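PDB 6Q2F: glycoside hydrolase family protein from Novosphingobium sp. PP1Y, which acts as an alpha-L-rhamnosidase, hydrolysing glycosidic bonds to remove alpha-L-rhamnose from its glycosides. Local coordinates for residues A[474-479]-A[570-575]; A[734-739]-A[751-756]; A[1103-1106]-A[1111-1114]. All coordinates share one frame; numbering follows the deposited sequence.

Overall arrangement
The three contacts follow one another along the chain, each closing before the next opens. Interaction 1 packs helix 469-487 against helix 543-575 on the outside of the eight-stranded parallel barrel, whose strands 497-502 and 579-582 run up toward the sodium-binding residues. Interaction 2, with its centre about 35 Å from that of interaction 1, belongs to a separate mixed sheet and sets strand 734-737 against the loop leading to strand 762-765. Interaction 3 lies in the galactose-binding-like region, about 48 Å and 51 Å from the other two centre to centre, and closes a surface turn after helix 1099-1105. No two touch; they join two barrel helices, a strand and a loop, and a helix and a loop.

Interaction 1 (A[474-479]-A[570-575]); sequences EYLEHY and ADVAHE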
loop_
_atom_site.group_PDB
_atom_site.type_symbol
_atom_site.label_atom_id
_atom_site.label_comp_id
_atom_site.label_asym_id
_atom_site.label_seq_id
_atom_site.Cartn_x
_atom_site.Cartn_y
_atom_site.Cartn_z
ATOM N N GLU A 474 20.356 14.128 -8.021
ATOM C CA GLU A 474 21.421 14.609 -7.149
ATOM C C GLU A 474 21.263 14.031 -5.754
ATOM O O GLU A 474 22.234 13.579 -5.147
ATOM C CB GLU A 474 21.426 16.142 -7.082
ATOM C CG GLU A 474 21.815 16.853 -8.371
ATOM C CD GLU A 474 21.749 18.382 -8.230
ATOM O OE1 GLU A 474 21.677 18.867 -7.082
ATOM O OE2 GLU A 474 21.760 19.091 -9.262
ATOM N N TYR A 475 20.038 14.041 -5.228
ATOM C CA TYR A 475 19.797 13.404 -3.939
ATOM C C TYR A 475 20.307 11.963 -3.937
ATOM O O TYR A 475 21.084 11.569 -3.065
ATOM C CB TYR A 475 18.307 13.431 -3.578
ATOM C CG TYR A 475 18.045 12.470 -2.449
ATOM C CD1 TYR A 475 18.301 12.837 -1.133
ATOM C CD2 TYR A 475 17.606 11.170 -2.701
ATOM C CE1 TYR A 475 18.103 11.959 -0.107
ATOM C CE2 TYR A 475 17.427 10.272 -1.679
ATOM C CZ TYR A 475 17.657 10.673 -0.378
ATOM O OH TYR A 475 17.464 9.781 0.639
ATOM N N LEU A 476 19.898 11.169 -4.930
ATOM C CA LEU A 476 20.146 9.729 -4.875
ATOM C C LEU A 476 21.586 9.383 -5.237
ATOM O O LEU A 476 22.155 8.443 -4.674
ATOM C CB LEU A 476 19.149 8.979 -5.786
ATOM C CG LEU A 476 19.030 7.473 -5.452
ATOM C CD1 LEU A 476 18.534 7.252 -4.017
ATOM C CD2 LEU A 476 18.178 6.665 -6.446
ATOM N N GLU A 477 22.196 10.115 -6.175
ATOM C CA GLU A 477 23.602 9.855 -6.467
ATOM C C GLU A 477 24.458 10.110 -5.237
ATOM O O GLU A 477 25.360 9.325 -4.926
ATOM C CB GLU A 477 24.085 10.697 -7.654
ATOM C CG GLU A 477 23.506 10.176 -8.991
ATOM C CD GLU A 477 23.960 10.965 -10.210
ATOM O OE1 GLU A 477 24.428 12.116 -10.054
ATOM O OE2 GLU A 477 23.838 10.415 -11.328
ATOM N N HIS A 478 24.165 11.184 -4.505
ATOM C CA HIS A 478 24.892 11.451 -3.275
ATOM C C HIS A 478 24.642 10.344 -2.262
ATOM O O HIS A 478 25.575 9.851 -1.621
ATOM C CB HIS A 478 24.472 12.800 -2.691
ATOM C CG HIS A 478 25.270 13.195 -1.491
ATOM N ND1 HIS A 478 24.912 12.841 -0.206
ATOM C CD2 HIS A 478 26.436 13.871 -1.386
ATOM C CE1 HIS A 478 25.817 13.302 0.639
ATOM N NE2 HIS A 478 26.750 13.932 -0.050
ATOM N N TYR A 479 23.379 9.930 -2.119
ATOM C CA TYR A 479 23.045 8.926 -1.118
ATOM C C TYR A 479 23.764 7.621 -1.411
ATOM O O TYR A 479 24.360 7.009 -0.517
ATOM C CB TYR A 479 21.539 8.713 -1.101
ATOM C CG TYR A 479 21.068 7.658 -0.126
ATOM C CD1 TYR A 479 21.157 7.858 1.243
ATOM C CD2 TYR A 479 20.496 6.478 -0.577
ATOM C CE1 TYR A 479 20.691 6.902 2.143
ATOM C CE2 TYR A 479 20.025 5.507 0.310
ATOM C CZ TYR A 479 20.131 5.728 1.674
ATOM O OH TYR A 479 19.677 4.773 2.548
ATOM N N ALA A 570 14.817 4.660 -10.426
ATOM C CA ALA A 570 15.150 3.414 -11.111
ATOM C C ALA A 570 16.336 3.611 -12.040
ATOM O O ALA A 570 17.215 2.752 -12.124
ATOM C CB ALA A 570 13.934 2.878 -11.885
ATOM N N ASP A 571 16.384 4.746 -12.741
ATOM C CA ASP A 571 17.512 5.024 -13.633
ATOM C C ASP A 571 18.826 5.047 -12.867
ATOM O O ASP A 571 19.809 4.417 -13.264
ATOM C CB ASP A 571 17.303 6.360 -14.350
ATOM C CG ASP A 571 16.197 6.307 -15.374
ATOM O OD1 ASP A 571 15.688 5.193 -15.620
ATOM O OD2 ASP A 571 15.850 7.383 -15.923
ATOM N N VAL A 572 18.856 5.799 -11.767
ATOM C CA VAL A 572 20.082 5.925 -10.981
ATOM C C VAL A 572 20.473 4.583 -10.383
ATOM O O VAL A 572 21.646 4.210 -10.385
ATOM C CB VAL A 572 19.910 6.995 -9.893
ATOM C CG1 VAL A 572 21.138 7.015 -8.987
ATOM C CG2 VAL A 572 19.687 8.354 -10.555
ATOM N N ALA A 573 19.498 3.834 -9.866
ATOM C CA ALA A 573 19.797 2.501 -9.348
ATOM C C ALA A 573 20.418 1.636 -10.427
ATOM O O ALA A 573 21.447 0.985 -10.208
ATOM C CB ALA A 573 18.527 1.849 -8.805
ATOM N N HIS A 574 19.818 1.650 -11.616
ATOM C CA HIS A 574 20.308 0.819 -12.707
ATOM C C HIS A 574 21.693 1.237 -13.154
ATOM O O HIS A 574 22.537 0.383 -13.448
ATOM C CB HIS A 574 19.305 0.855 -13.858
ATOM C CG HIS A 574 17.992 0.242 -13.483
ATOM N ND1 HIS A 574 16.820 0.496 -14.159
ATOM C CD2 HIS A 574 17.668 -0.585 -12.456
ATOM C CE1 HIS A 574 15.829 -0.149 -13.567
ATOM N NE2 HIS A 574 16.319 -0.825 -12.540
ATOM N N GLU A 575 21.950 2.543 -13.200
ATOM C CA GLU A 575 23.284 3.014 -13.539
ATOM C C GLU A 575 24.322 2.508 -12.554
ATOM O O GLU A 575 25.493 2.404 -12.915
ATOM C CB GLU A 575 23.301 4.549 -13.604
ATOM C CG GLU A 575 22.536 5.105 -14.825
ATOM C CD GLU A 575 22.016 6.515 -14.593
ATOM O OE1 GLU A 575 22.566 7.212 -13.709
ATOM O OE2 GLU A 575 21.041 6.904 -15.259
HETATM O O HOH W 1 24.539 7.545 -11.552
#
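Leu476 and Val572 make an apolar contact between two outer helices of the barrel, and Glu477 and Glu575 finish it with a polar, solvent-facing rim. The helix axes run in broadly the same direction, at 30°, and approach to 10.0 Å. Leu476 and Val572 pass each other in opposite directions, and Leu476 CD2 meets Val572 CB at 3.9 Å. Val572 turns CG1 anti to its N (chi1 174°), which wedges that methyl between Leu476 CD2 and Glu477 CG, the latter 3.9 Å from Val572 CG1. Deeper in, Leu500 of strand 497-502 receives both Leu476 and Ala573.

At the rim the two carboxylates stand close, Glu477 OE2 lying 4.2 Å from Glu575 OE1. What reconciles these like charges is Arg473, one turn earlier on helix 469-487, whose NH1 forms salt bridges with both oxygens. A water adds a second bridge, donating to Glu477 OE2 at 3.0 Å and to Glu575 OE1 at 2.9 Å. The two carboxylate planes are turned 68° apart. Each helix leads into a neighbouring parallel strand, 497-502 or 579-582, and this side-by-side packing of successive outer helices is characteristic of a (beta/alpha)8 barrel.

Interaction 2 (A[734-739]-A[751-756]); sequences VAYFYG and EPVADA
With chi1 at -174°, Tyr736 carries its ring from strand 734-737 toward the loop, to Val753 and Asp755, while Val753, at chi1 65°, puts CG2 opposite its own backbone N and so aims that methyl at the phenol end. The meeting is close: Val753 CG2 comes to 3.5 Å from Tyr736 CZ and 3.4 Å from Tyr736 OH, the two side chains sliding past each other in opposite directions. The methyl approaches the ring obliquely. Asp755 comes in differently, crossing the tyrosine at about a right angle, with its CB in the ring plane at the edge. That carbon lies 3.2 Å from Tyr736 OH and 3.5 Å from Tyr736 CE2. Asp755 OD2 lies 3.3 Å from Tyr736 OH. Further along the same edge, Ala756 N stands 4.2 Å from Tyr736 CE2. The carboxylate of Asp755 is inclined 59° to the ring.

Tyr736, a buried residue, accepts a hydrogen bond at OH from Gly796 N, which helps fix where the ring ends. Tyr764 packs edge-to-face with this ring, and Tyr793 meets it too. Strand 734-737 runs parallel to both 762-765 and 788-794, its backbone hydrogen-bonded to each, and the segment 751-756 belongs to the beta-alpha-beta crossover that leaves this strand, passes through the short helix 744-747 and returns as the adjacent parallel strand 762-765.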
loop_
_atom_site.group_PDB
_atom_site.type_symbol
_atom_site.label_atom_id
_atom_site.label_comp_id
_atom_site.label_asym_id
_atom_site.label_seq_id
_atom_site.Cartn_x
_atom_site.Cartn_y
_atom_site.Cartn_z
ATOM N N VAL A 734 -9.271 -10.488 -17.988
ATOM C CA VAL A 734 -9.889 -9.168 -17.955
ATOM C C VAL A 734 -8.816 -8.142 -17.619
ATOM O O VAL A 734 -8.053 -8.322 -16.663
ATOM C CB VAL A 734 -11.058 -9.114 -16.951
ATOM C CG1 VAL A 734 -11.611 -7.702 -16.850
ATOM C CG2 VAL A 734 -12.169 -10.095 -17.362
ATOM N N ALA A 735 -8.723 -7.092 -18.435
ATOM C CA ALA A 735 -7.929 -5.919 -18.088
ATOM C C ALA A 735 -8.906 -4.893 -17.532
ATOM O O ALA A 735 -9.729 -4.347 -18.270
ATOM C CB ALA A 735 -7.175 -5.372 -19.303
ATOM N N TYR A 736 -8.835 -4.646 -16.229
ATOM C CA TYR A 736 -9.807 -3.782 -15.568
ATOM C C TYR A 736 -9.259 -2.360 -15.591
ATOM O O TYR A 736 -8.386 -2.005 -14.790
ATOM C CB TYR A 736 -10.058 -4.276 -14.150
ATOM C CG TYR A 736 -11.145 -3.556 -13.385
ATOM C CD1 TYR A 736 -11.026 -2.202 -13.076
ATOM C CD2 TYR A 736 -12.265 -4.241 -12.914
ATOM C CE1 TYR A 736 -12.013 -1.534 -12.359
ATOM C CE2 TYR A 736 -13.258 -3.578 -12.194
ATOM C CZ TYR A 736 -13.126 -2.222 -11.917
ATOM O OH TYR A 736 -14.096 -1.547 -11.216
ATOM N N PHE A 737 -9.780 -1.535 -16.490
ATOM C CA PHE A 737 -9.380 -0.136 -16.565
ATOM C C PHE A 737 -10.159 0.639 -15.519
ATOM O O PHE A 737 -11.396 0.660 -15.555
ATOM C CB PHE A 737 -9.641 0.431 -17.956
ATOM C CG PHE A 737 -9.221 1.875 -18.122
ATOM C CD1 PHE A 737 -7.885 2.228 -18.139
ATOM C CD2 PHE A 737 -10.169 2.867 -18.309
ATOM C CE1 PHE A 737 -7.504 3.541 -18.318
ATOM C CE2 PHE A 737 -9.799 4.180 -18.485
ATOM C CZ PHE A 737 -8.460 4.523 -18.483
ATOM N N TYR A 738 -9.440 1.292 -14.603
ATOM C CA TYR A 738 -10.058 1.930 -13.451
ATOM C C TYR A 738 -10.104 3.443 -13.564
ATOM O O TYR A 738 -10.430 4.123 -12.586
ATOM C CB TYR A 738 -9.346 1.518 -12.157
ATOM C CG TYR A 738 -7.861 1.835 -12.087
ATOM C CD1 TYR A 738 -6.919 0.949 -12.596
ATOM C CD2 TYR A 738 -7.403 2.991 -11.465
ATOM C CE1 TYR A 738 -5.572 1.208 -12.499
ATOM C CE2 TYR A 738 -6.049 3.267 -11.373
ATOM C CZ TYR A 738 -5.135 2.374 -11.887
ATOM O OH TYR A 738 -3.784 2.624 -11.795
ATOM N N GLY A 739 -9.811 3.984 -14.733
ATOM C CA GLY A 739 -10.015 5.402 -14.949
ATOM C C GLY A 739 -8.761 6.236 -14.802
ATOM O O GLY A 739 -7.625 5.755 -14.732
ATOM N N GLU A 751 -13.845 0.248 0.311
ATOM C CA GLU A 751 -14.694 -0.771 -0.264
ATOM C C GLU A 751 -13.944 -1.497 -1.364
ATOM O O GLU A 751 -13.387 -0.843 -2.255
ATOM C CB GLU A 751 -15.970 -0.138 -0.819
ATOM C CG GLU A 751 -16.792 0.551 0.257
ATOM C CD GLU A 751 -18.081 1.142 -0.270
ATOM O OE1 GLU A 751 -18.186 1.353 -1.502
ATOM O OE2 GLU A 751 -18.995 1.389 0.551
ATOM N N PRO A 752 -13.891 -2.826 -1.337
ATOM C CA PRO A 752 -13.190 -3.546 -2.400
ATOM C C PRO A 752 -13.900 -3.377 -3.732
ATOM O O PRO A 752 -15.073 -3.017 -3.806
ATOM C CB PRO A 752 -13.225 -4.999 -1.935
ATOM C CG PRO A 752 -14.458 -5.070 -1.084
ATOM C CD PRO A 752 -14.543 -3.736 -0.381
ATOM N N VAL A 753 -13.159 -3.626 -4.801
ATOM C CA VAL A 753 -13.728 -3.541 -6.138
ATOM C C VAL A 753 -14.924 -4.499 -6.206
ATOM O O VAL A 753 -14.803 -5.697 -5.913
ATOM C CB VAL A 753 -12.645 -3.818 -7.207
ATOM C CG1 VAL A 753 -12.109 -5.281 -7.138
ATOM C CG2 VAL A 753 -13.149 -3.462 -8.598
ATOM N N ALA A 754 -16.112 -3.963 -6.488
ATOM C CA ALA A 754 -17.321 -4.787 -6.497
ATOM C C ALA A 754 -17.651 -5.307 -7.882
ATOM O O ALA A 754 -18.637 -6.024 -8.041
ATOM C CB ALA A 754 -18.515 -3.997 -5.949
ATOM N N ASP A 755 -16.779 -5.025 -8.837
ATOM C CA ASP A 755 -17.027 -4.969 -10.271
ATOM C C ASP A 755 -16.333 -6.079 -11.037
ATOM O O ASP A 755 -16.638 -6.286 -12.218
ATOM C CB ASP A 755 -16.512 -3.602 -10.809
ATOM C CG ASP A 755 -17.572 -2.835 -11.515
ATOM O OD1 ASP A 755 -18.705 -3.356 -11.564
ATOM O OD2 ASP A 755 -17.305 -1.739 -12.032
ATOM N N ALA A 756 -15.374 -6.731 -10.412
ATOM C CA ALA A 756 -14.378 -7.614 -10.968
ATOM C C ALA A 756 -14.938 -9.013 -11.168
ATOM O O ALA A 756 -15.881 -9.419 -10.495
ATOM C CB ALA A 756 -13.164 -7.653 -10.041
#

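Interaction 3 (A[1103-1106]-A[1111-1114]); sequences IGDQ and QKIT
The flat group at the centre is the carboxylate of Asp1105, held by Ile1113 and Thr1114 and overlaid on one face by the backbone of Lys1112, whose CA lies 3.6 Å from Asp1105 CG. OD2 takes two bonds. Thr1114 N donates to Asp1105 OD2 at 2.7 Å, nearly in line with the C-O bond and almost straight, with an angle of 169° at the hydrogen. Thr1114 OG1 donates to the same Asp1105 OD2 at 2.8 Å, from the anti side and 34° out of the plane, on the side away from Lys1112 CA. The hydroxyl can do this because chi1 of 69° sets OG1 between the threonine's backbone N and its carbonyl carbon, so that one residue grips one oxygen twice. Ile1113 N reaches Asp1105 OD1 in a weak bond of 3.2 Å.

Lys1112 adds packing: its bent chain brings CD to 3.7 Å from Asp1105 CB and 3.2 Å from Asp1105 O. Its ammonium stays beyond salt-bridge range, with NZ 4.6 Å from Asp1105 OD2. Asp1105 OD1 has a salt bridge with Arg1101, one turn back on helix 1099-1105.

An asparagine here would probably leave Arg1101 without its countercharge and set an NH2 against one of the donors that an oxygen now accepts.

The contact closes the turn between helix 1099-1105 and strand 1115-1116 in the galactose-binding-like region. Three N-H or O-H donors and two nearby positive side chains would favour the ionised carboxylate and probably lower its pKa; the buried Asp1105 thus ties the helix end to the loop that follows it.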
loop_
_atom_site.group_PDB
_atom_site.type_symbol
_atom_site.label_atom_id
_atom_site.label_comp_id
_atom_site.label_asym_id
_atom_site.label_seq_id
_atom_site.Cartn_x
_atom_site.Cartn_y
_atom_site.Cartn_z
ATOM N N ILE A 1103 4.281 -14.105 30.011
ATOM C CA ILE A 1103 3.282 -14.059 31.071
ATOM C C ILE A 1103 3.864 -14.592 32.373
ATOM O O ILE A 1103 3.698 -13.987 33.438
ATOM C CB ILE A 1103 2.029 -14.830 30.641
ATOM C CG1 ILE A 1103 1.424 -14.145 29.413
ATOM C CG2 ILE A 1103 1.057 -14.919 31.813
ATOM C CD1 ILE A 1103 0.383 -14.978 28.708
ATOM N N GLY A 1104 4.588 -15.710 32.302
ATOM C CA GLY A 1104 5.172 -16.283 33.503
ATOM C C GLY A 1104 6.085 -15.321 34.233
ATOM O O GLY A 1104 6.210 -15.385 35.455
ATOM N N ASP A 1105 6.716 -14.398 33.502
ATOM C CA ASP A 1105 7.636 -13.451 34.122
ATOM C C ASP A 1105 6.920 -12.315 34.829
ATOM O O ASP A 1105 7.553 -11.590 35.603
ATOM C CB ASP A 1105 8.601 -12.885 33.085
ATOM C CG ASP A 1105 9.808 -13.775 32.875
ATOM O OD1 ASP A 1105 9.823 -14.896 33.417
ATOM O OD2 ASP A 1105 10.735 -13.353 32.155
ATOM N N GLN A 1106 5.625 -12.140 34.586
ATOM C CA GLN A 1106 4.829 -11.155 35.302
ATOM C C GLN A 1106 4.269 -11.681 36.612
ATOM O O GLN A 1106 3.676 -10.904 37.367
ATOM C CB GLN A 1106 3.670 -10.677 34.424
ATOM C CG GLN A 1106 4.119 -9.907 33.226
ATOM C CD GLN A 1106 4.833 -8.636 33.612
ATOM O OE1 GLN A 1106 5.992 -8.437 33.256
ATOM N NE2 GLN A 1106 4.146 -7.763 34.351
ATOM N N GLN A 1111 11.220 -15.568 38.890
ATOM C CA GLN A 1111 12.588 -15.472 38.392
ATOM C C GLN A 1111 12.517 -15.232 36.889
ATOM O O GLN A 1111 12.049 -16.095 36.141
ATOM C CB GLN A 1111 13.373 -16.746 38.696
ATOM C CG GLN A 1111 13.634 -16.993 40.170
ATOM C CD GLN A 1111 14.354 -18.310 40.400
ATOM O OE1 GLN A 1111 14.258 -19.226 39.577
ATOM N NE2 GLN A 1111 15.087 -18.410 41.506
ATOM N N LYS A 1112 12.974 -14.066 36.448
ATOM C CA LYS A 1112 12.677 -13.578 35.106
ATOM C C LYS A 1112 13.619 -14.175 34.073
ATOM O O LYS A 1112 14.835 -14.000 34.154
ATOM C CB LYS A 1112 12.730 -12.054 35.081
ATOM C CG LYS A 1112 11.703 -11.424 36.014
ATOM C CD LYS A 1112 10.645 -10.689 35.207
ATOM C CE LYS A 1112 11.254 -9.502 34.473
ATOM N NZ LYS A 1112 10.351 -8.968 33.407
ATOM N N ILE A 1113 13.043 -14.861 33.097
ATOM C CA ILE A 1113 13.798 -15.414 31.981
ATOM C C ILE A 1113 13.939 -14.394 30.858
ATOM O O ILE A 1113 14.984 -14.321 30.206
ATOM C CB ILE A 1113 13.122 -16.709 31.473
ATOM C CG1 ILE A 1113 13.097 -17.790 32.566
ATOM C CG2 ILE A 1113 13.799 -17.240 30.225
ATOM C CD1 ILE A 1113 14.443 -18.124 33.141
ATOM N N THR A 1114 12.903 -13.593 30.622
ATOM C CA THR A 1114 12.824 -12.788 29.415
ATOM C C THR A 1114 13.239 -11.349 29.675
ATOM O O THR A 1114 13.210 -10.859 30.806
ATOM C CB THR A 1114 11.414 -12.785 28.821
ATOM O OG1 THR A 1114 10.542 -12.056 29.697
ATOM C CG2 THR A 1114 10.906 -14.208 28.633
#